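Long-range contact in putative uncharacterized protein (Singapore grouper iridovirus, PDB 3RJ2), which binds histone H3, and is a viral protein of the ORF158L-like family: residues W32-F38 / A93-A99. Sequence-based numbering, arbitrary orientation.
Sequences WIWTYKF and AYARIHA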
ATOM      1  N   TRP A  32       1.677   2.840  -8.652  1.00 19.96           N
ATOM      2  CA  TRP A  32       0.308   3.017  -8.186  1.00 17.35           C
ATOM      3  C   TRP A  32       0.251   3.291  -6.688  1.00 16.16           C
ATOM      4  O   TRP A  32       1.249   3.153  -5.981  1.00 15.05           O
ATOM      5  CB  TRP A  32      -0.598   1.842  -8.591  1.00 16.52           C
ATOM      6  CG  TRP A  32      -0.062   0.468  -8.278  1.00 16.28           C
ATOM      7  CD1 TRP A  32       0.459  -0.435  -9.174  1.00 15.71           C
ATOM      8  CD2 TRP A  32      -0.018  -0.173  -6.997  1.00 13.45           C
ATOM      9  NE1 TRP A  32       0.836  -1.579  -8.526  1.00 14.25           N
ATOM     10  CE2 TRP A  32       0.556  -1.451  -7.191  1.00 12.91           C
ATOM     11  CE3 TRP A  32      -0.404   0.209  -5.699  1.00 12.63           C
ATOM     12  CZ2 TRP A  32       0.770  -2.353  -6.133  1.00 11.75           C
ATOM     13  CZ3 TRP A  32      -0.191  -0.689  -4.646  1.00 10.91           C
ATOM     14  CH2 TRP A  32       0.386  -1.955  -4.874  1.00 11.10           C
ATOM     15  N   ILE A  33      -0.922   3.725  -6.234  1.00 15.16           N
ATOM     16  CA  ILE A  33      -1.214   3.917  -4.818  1.00 14.49           C
ATOM     17  C   ILE A  33      -2.488   3.135  -4.566  1.00 13.90           C
ATOM     18  O   ILE A  33      -3.387   3.094  -5.412  1.00 13.82           O
ATOM     19  CB  ILE A  33      -1.403   5.408  -4.458  1.00 14.39           C
ATOM     20  CG1 ILE A  33      -0.131   6.201  -4.774  1.00 14.70           C
ATOM     21  CG2 ILE A  33      -1.774   5.579  -2.990  1.00 15.07           C
ATOM     22  CD1 ILE A  33      -0.315   7.713  -4.678  1.00 16.37           C
ATOM     23  N   TRP A  34      -2.537   2.481  -3.415  1.00 12.94           N
ATOM     24  CA  TRP A  34      -3.673   1.676  -3.033  1.00 12.56           C
ATOM     25  C   TRP A  34      -4.137   2.076  -1.637  1.00 12.29           C
ATOM     26  O   TRP A  34      -3.328   2.194  -0.719  1.00 11.19           O
ATOM     27  CB  TRP A  34      -3.273   0.208  -3.087  1.00 12.62           C
ATOM     28  CG  TRP A  34      -4.284  -0.776  -2.620  1.00 11.58           C
ATOM     29  CD1 TRP A  34      -5.341  -1.273  -3.332  1.00 12.08           C
ATOM     30  CD2 TRP A  34      -4.312  -1.429  -1.343  1.00 12.13           C
ATOM     31  NE1 TRP A  34      -6.042  -2.185  -2.562  1.00 12.17           N
ATOM     32  CE2 TRP A  34      -5.424  -2.303  -1.341  1.00 12.57           C
ATOM     33  CE3 TRP A  34      -3.516  -1.343  -0.184  1.00 13.11           C
ATOM     34  CZ2 TRP A  34      -5.748  -3.112  -0.227  1.00 12.72           C
ATOM     35  CZ3 TRP A  34      -3.845  -2.153   0.930  1.00 12.01           C
ATOM     36  CH2 TRP A  34      -4.945  -3.025   0.887  1.00 11.68           C
ATOM     37  N   THR A  35      -5.442   2.298  -1.510  1.00 12.12           N
ATOM     38  CA  THR A  35      -6.091   2.636  -0.243  1.00 13.03           C
ATOM     39  C   THR A  35      -7.169   1.612   0.136  1.00 12.55           C
ATOM     40  O   THR A  35      -7.999   1.242  -0.686  1.00 12.65           O
ATOM     41  CB  THR A  35      -6.749   4.036  -0.312  1.00 13.17           C
ATOM     42  OG1 THR A  35      -5.761   4.994  -0.699  1.00 14.43           O
ATOM     43  CG2 THR A  35      -7.315   4.440   1.055  1.00 13.32           C
ATOM     44  N   TYR A  36      -7.156   1.171   1.387  1.00 12.40           N
ATOM     45  CA  TYR A  36      -8.108   0.169   1.856  1.00 12.82           C
ATOM     46  C   TYR A  36      -8.689   0.595   3.187  1.00 13.13           C
ATOM     47  O   TYR A  36      -7.958   0.743   4.168  1.00 13.28           O
ATOM     48  CB  TYR A  36      -7.406  -1.187   1.992  1.00 12.42           C
ATOM     49  CG  TYR A  36      -8.214  -2.345   2.542  1.00 13.36           C
ATOM     50  CD1 TYR A  36      -9.555  -2.545   2.190  1.00 15.48           C
ATOM     51  CD2 TYR A  36      -7.616  -3.284   3.370  1.00 14.03           C
ATOM     52  CE1 TYR A  36     -10.279  -3.647   2.676  1.00 16.04           C
ATOM     53  CE2 TYR A  36      -8.327  -4.374   3.870  1.00 15.34           C
ATOM     54  CZ  TYR A  36      -9.648  -4.555   3.514  1.00 16.32           C
ATOM     55  OH  TYR A  36     -10.328  -5.639   4.012  1.00 17.21           O
ATOM     56  N   LYS A  37     -10.000   0.801   3.209  1.00 13.56           N
ATOM     57  CA  LYS A  37     -10.729   1.063   4.444  1.00 14.67           C
ATOM     58  C   LYS A  37     -11.067  -0.281   5.068  1.00 14.51           C
ATOM     59  O   LYS A  37     -11.677  -1.117   4.419  1.00 14.52           O
ATOM     60  CB  LYS A  37     -12.023   1.833   4.153  1.00 15.27           C
ATOM     61  CG  LYS A  37     -12.720   2.336   5.408  1.00 16.98           C
ATOM     62  CD  LYS A  37     -14.059   2.979   5.089  1.00 20.06           C
ATOM     63  CE  LYS A  37     -14.852   3.204   6.370  1.00 22.95           C
ATOM     64  NZ  LYS A  37     -15.978   4.178   6.152  1.00 27.56           N
ATOM     65  N   PHE A  38     -10.648  -0.495   6.310  1.00 14.75           N
ATOM     66  CA  PHE A  38     -10.905  -1.760   7.009  1.00 15.07           C
ATOM     67  C   PHE A  38     -12.397  -1.955   7.288  1.00 15.91           C
ATOM     68  O   PHE A  38     -13.049  -1.045   7.808  1.00 15.82           O
ATOM     69  CB  PHE A  38     -10.141  -1.828   8.335  1.00 14.29           C
ATOM     70  CG  PHE A  38      -8.622  -1.783   8.195  1.00 13.83           C
ATOM     71  CD1 PHE A  38      -8.000  -1.880   6.949  1.00 12.93           C
ATOM     72  CD2 PHE A  38      -7.821  -1.669   9.329  1.00 11.57           C
ATOM     73  CE1 PHE A  38      -6.606  -1.857   6.844  1.00 13.53           C
ATOM     74  CE2 PHE A  38      -6.432  -1.646   9.227  1.00 11.75           C
ATOM     75  CZ  PHE A  38      -5.828  -1.737   7.991  1.00 11.15           C
ATOM     76  N   ALA A  93      -7.522   2.139  10.898  1.00 13.95           N
ATOM     77  CA  ALA A  93      -8.803   1.976  10.211  1.00 12.96           C
ATOM     78  C   ALA A  93      -8.634   1.925   8.683  1.00 12.30           C
ATOM     79  O   ALA A  93      -9.581   1.588   7.959  1.00 11.42           O
ATOM     80  CB  ALA A  93      -9.751   3.097  10.600  1.00 13.10           C
ATOM     81  N   TYR A  94      -7.428   2.258   8.209  1.00 11.48           N
ATOM     82  CA  TYR A  94      -7.092   2.310   6.776  1.00 11.60           C
ATOM     83  C   TYR A  94      -5.661   1.912   6.546  1.00 11.58           C
ATOM     84  O   TYR A  94      -4.784   2.220   7.363  1.00 11.06           O
ATOM     85  CB  TYR A  94      -7.173   3.743   6.209  1.00 12.49           C
ATOM     86  CG  TYR A  94      -8.499   4.428   6.289  1.00 12.25           C
ATOM     87  CD1 TYR A  94      -9.379   4.400   5.216  1.00 13.26           C
ATOM     88  CD2 TYR A  94      -8.848   5.149   7.418  1.00 14.99           C
ATOM     89  CE1 TYR A  94     -10.597   5.065   5.275  1.00 16.18           C
ATOM     90  CE2 TYR A  94     -10.059   5.808   7.499  1.00 16.70           C
ATOM     91  CZ  TYR A  94     -10.929   5.765   6.429  1.00 17.29           C
ATOM     92  OH  TYR A  94     -12.132   6.426   6.523  1.00 21.17           O
ATOM     93  N   ALA A  95      -5.419   1.281   5.400  1.00 11.60           N
ATOM     94  CA  ALA A  95      -4.069   1.012   4.941  1.00 11.69           C
ATOM     95  C   ALA A  95      -3.884   1.650   3.568  1.00 11.35           C
ATOM     96  O   ALA A  95      -4.832   1.795   2.807  1.00 12.15           O
ATOM     97  CB  ALA A  95      -3.797  -0.497   4.881  1.00 10.73           C
ATOM     98  N   ARG A  96      -2.661   2.048   3.276  1.00 10.66           N
ATOM     99  CA  ARG A  96      -2.303   2.541   1.970  1.00 10.05           C
ATOM    100  C   ARG A  96      -0.946   1.944   1.617  1.00 10.57           C
ATOM    101  O   ARG A  96      -0.071   1.785   2.485  1.00 10.84           O
ATOM    102  CB  ARG A  96      -2.285   4.077   1.958  1.00  9.88           C
ATOM    103  CG  ARG A  96      -1.801   4.737   0.658  1.00  8.16           C
ATOM    104  CD  ARG A  96      -2.156   6.210   0.615  1.00  7.74           C
ATOM    105  NE  ARG A  96      -3.606   6.408   0.534  1.00  8.11           N
ATOM    106  CZ  ARG A  96      -4.245   7.513   0.919  1.00  7.35           C
ATOM    107  NH1 ARG A  96      -3.579   8.548   1.443  1.00  4.89           N
ATOM    108  NH2 ARG A  96      -5.559   7.581   0.783  1.00  7.76           N
ATOM    109  N   ILE A  97      -0.791   1.567   0.353  1.00 10.10           N
ATOM    110  CA  ILE A  97       0.509   1.184  -0.169  1.00 10.65           C
ATOM    111  C   ILE A  97       0.881   2.176  -1.264  1.00 11.06           C
ATOM    112  O   ILE A  97       0.081   2.417  -2.175  1.00 11.37           O
ATOM    113  CB  ILE A  97       0.493  -0.280  -0.706  1.00 10.68           C
ATOM    114  CG1 ILE A  97       0.209  -1.260   0.446  1.00 10.86           C
ATOM    115  CG2 ILE A  97       1.780  -0.611  -1.428  1.00 10.46           C
ATOM    116  CD1 ILE A  97       0.049  -2.733   0.052  1.00 12.74           C
ATOM    117  N   HIS A  98       2.056   2.794  -1.149  1.00 10.68           N
ATOM    118  CA  HIS A  98       2.658   3.500  -2.277  1.00 10.49           C
ATOM    119  C   HIS A  98       3.661   2.520  -2.866  1.00 11.13           C
ATOM    120  O   HIS A  98       4.700   2.260  -2.249  1.00 10.86           O
ATOM    121  CB  HIS A  98       3.396   4.782  -1.841  1.00 10.61           C
ATOM    122  CG  HIS A  98       2.495   5.892  -1.377  1.00 10.68           C
ATOM    123  ND1 HIS A  98       1.832   5.861  -0.168  1.00 10.02           N
ATOM    124  CD2 HIS A  98       2.163   7.071  -1.955  1.00  8.27           C
ATOM    125  CE1 HIS A  98       1.117   6.964  -0.029  1.00 10.86           C
ATOM    126  NE2 HIS A  98       1.309   7.720  -1.096  1.00  8.59           N
ATOM    127  N   ALA A  99       3.348   1.977  -4.043  1.00 10.87           N
ATOM    128  CA  ALA A  99       4.224   1.045  -4.753  1.00 11.75           C
ATOM    129  C   ALA A  99       5.336   1.743  -5.540  1.00 12.33           C
ATOM    130  O   ALA A  99       5.094   2.725  -6.236  1.00 12.93           O
ATOM    131  CB  ALA A  99       3.400   0.179  -5.684  1.00 12.05           C
TER
HETATM  132  O   HOH W   1       3.704   5.080  -5.662  1.00 22.83           O
HETATM  133  O   HOH W   2     -12.016   1.203   8.807  1.00 16.91           O
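Turned between its own backbone N and carbonyl carbon (chi1 50°), CG of W32 swings the indole over A99, whose methyl CB lies 3.5 Å from the centroid of the six-membered ring and almost on its normal, a CH-pi contact on the ring face. I97 continues this apolar surface: its CG2 meets W32 CZ3, and its CG1 comes within 3.8 Å of CE3 of W34, the two side chains crossing at a slant. Further along, F38 lays one ring face over the A93-Y94 peptide and brings CE1 to 3.7 Å from the A95 methyl CB.

The other face of the sheet is more polar. R96 bends at chi3 (-67°), which turns its guanidinium edge to T35; NE and NH2 both donate to OG1, although the position of that oxygen is less certain. CG2 of I33 sits over the H98 imidazole in a second CH-pi contact, while CG of K37 runs beside Y94, 3.5 Å from CE1.

Between the two faces runs an antiparallel ladder, a worked example of how such pairing puts partners on the same face: the hydrogen-bonded pairs W34/I97 and Y36/A95 on one, I33/H98, T35/R96 and K37/Y94 on the other. Y36 N donates to A95 O at 2.8 Å, and A95 N returns the bond to Y36 O. At either end a water bridges carbonyl oxygens, those of W32 and A99 or of F38 and A93.

These are inner strands of a mixed sheet: 111-116 runs parallel to 31-37 on its far side, and 56-62 flanks 94-98, where A93 and Y94 both oppose F62 in a classic beta bulge. W34 and Y36 pack on strand 18-22 of the four-stranded sheet, whereas H98 and R96 hydrogen-bond to the C-terminal helix 128-136 through T134, R96 also reaching A137 just beyond it.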